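Hypothetical protein PSPTO5229 (Pseudomonas syringae pv. tomato str. DC3000, PDB 2EVE) is of unknown function but consists of an EVE domain, a fold related to the ASCH and PUA domains, and may likewise bind RNA or modified nucleic acid. Local coordinates at residues A[107-110]-A[111-115]. Sequence-based numbering, arbitrary orientation.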
loop_
_atom_site.group_PDB
_atom_site.type_symbol
_atom_site.label_atom_id
_atom_site.label_comp_id
_atom_site.label_asym_id
_atom_site.label_seq_id
_atom_site.Cartn_x
_atom_site.Cartn_y
_atom_site.Cartn_z
ATOM N N ASN A 107 -2.285 -18.000 -1.033
ATOM C CA ASN A 107 -0.886 -18.025 -1.427
ATOM C C ASN A 107 -0.449 -16.652 -1.930
ATOM O O ASN A 107 -1.096 -16.059 -2.793
ATOM C CB ASN A 107 -0.673 -19.074 -2.521
ATOM C CG ASN A 107 -0.917 -20.489 -2.027
ATOM O OD1 ASN A 107 -0.189 -20.993 -1.172
ATOM N ND2 ASN A 107 -1.948 -21.134 -2.560
ATOM N N VAL A 108 0.646 -16.146 -1.379
ATOM C CA VAL A 108 1.159 -14.846 -1.781
ATOM C C VAL A 108 1.665 -14.894 -3.223
ATOM O O VAL A 108 2.231 -15.899 -3.659
ATOM C CB VAL A 108 2.315 -14.401 -0.846
ATOM C CG1 VAL A 108 2.967 -13.135 -1.378
ATOM C CG2 VAL A 108 1.779 -14.161 0.563
ATOM N N LEU A 109 1.431 -13.817 -3.970
ATOM C CA LEU A 109 1.897 -13.726 -5.352
ATOM C C LEU A 109 3.274 -13.083 -5.284
ATOM O O LEU A 109 3.397 -11.861 -5.182
ATOM C CB LEU A 109 0.950 -12.866 -6.193
ATOM C CG LEU A 109 -0.444 -13.447 -6.444
ATOM C CD1 LEU A 109 -1.290 -12.448 -7.224
ATOM C CD2 LEU A 109 -0.321 -14.755 -7.218
ATOM N N GLY A 110 4.304 -13.922 -5.330
ATOM C CA GLY A 110 5.673 -13.449 -5.240
ATOM C C GLY A 110 6.109 -12.401 -6.244
ATOM O O GLY A 110 5.624 -12.355 -7.373
ATOM N N LEU A 111 7.042 -11.558 -5.820
ATOM C CA LEU A 111 7.572 -10.504 -6.667
ATOM C C LEU A 111 8.169 -11.088 -7.945
ATOM O O LEU A 111 7.920 -10.587 -9.043
ATOM C CB LEU A 111 8.641 -9.715 -5.909
ATOM C CG LEU A 111 9.367 -8.613 -6.683
ATOM C CD1 LEU A 111 8.385 -7.535 -7.112
ATOM C CD2 LEU A 111 10.457 -8.023 -5.803
ATOM N N GLY A 112 8.955 -12.149 -7.799
ATOM C CA GLY A 112 9.569 -12.777 -8.957
ATOM C C GLY A 112 8.531 -13.273 -9.944
ATOM O O GLY A 112 8.706 -13.163 -11.160
ATOM N N TYR A 113 7.442 -13.819 -9.413
ATOM C CA TYR A 113 6.352 -14.343 -10.226
ATOM C C TYR A 113 5.660 -13.214 -10.990
ATOM O O TYR A 113 5.311 -13.362 -12.164
ATOM C CB TYR A 113 5.359 -15.081 -9.322
ATOM C CG TYR A 113 4.185 -15.715 -10.036
ATOM C CD1 TYR A 113 4.363 -16.423 -11.224
ATOM C CD2 TYR A 113 2.900 -15.633 -9.505
ATOM C CE1 TYR A 113 3.287 -17.033 -11.867
ATOM C CE2 TYR A 113 1.817 -16.239 -10.137
ATOM C CZ TYR A 113 2.017 -16.936 -11.316
ATOM O OH TYR A 113 0.945 -17.527 -11.944
ATOM N N LEU A 114 5.470 -12.080 -10.324
ATOM C CA LEU A 114 4.829 -10.931 -10.953
ATOM C C LEU A 114 5.710 -10.352 -12.058
ATOM O O LEU A 114 5.206 -9.874 -13.072
ATOM C CB LEU A 114 4.530 -9.858 -9.901
ATOM C CG LEU A 114 3.535 -10.261 -8.809
ATOM C CD1 LEU A 114 3.515 -9.216 -7.703
ATOM C CD2 LEU A 114 2.147 -10.419 -9.421
ATOM N N LYS A 115 7.025 -10.397 -11.865
ATOM C CA LYS A 115 7.950 -9.871 -12.865
ATOM C C LYS A 115 7.939 -10.699 -14.149
ATOM O O LYS A 115 8.401 -10.244 -15.194
ATOM C CB LYS A 115 9.375 -9.811 -12.300
ATOM C CG LYS A 115 9.581 -8.731 -11.249
ATOM C CD LYS A 115 11.022 -8.705 -10.755
ATOM C CE LYS A 115 11.242 -7.589 -9.743
ATOM N NZ LYS A 115 12.639 -7.582 -9.221
#
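Leu-114 N donates to Gly-110 O over 3.0 Å, with an N-H...O angle of 154°; this is the i to i+4 bond of a first helical turn. The same oxygen is tightly surrounded: Leu-114 CG sits 3.3 Å from Gly-110 O, and Tyr-113 CB is 3.4 Å from Gly-110 O. Leu-114 carries CG beside its own backbone N (chi1 -64°), which sets the branch against the carbonyl oxygens of Leu-109 and Gly-110 and brings CD1 to 3.7 Å from Leu-109 O. On this buried side Leu-109 and Leu-114 also face Ile-145 and Leu-148, respectively, of helix 139-149. The arrangement is a strand-to-helix junction in the EVE domain: Gly-110 ends strand 95-110 and occupies the N-cap position of helix 111-115, and the N-to-C directions of the short segments 108-110 and 111-115 differ by 62°. Leu-109 is tied to strand 58-71 by backbone hydrogen bonding with Ile-59. Toward solvent the contact thins. With CG anti to the backbone N, Tyr-113 carries its ring back alongside the strand, where Leu-109 CD2 meets its edge, near the plane, 3.9 Å from Tyr-113 CE2. The Leu-111 side chain heads away from the strand and touches the bound tris-hydroxymethyl-methyl-ammonium.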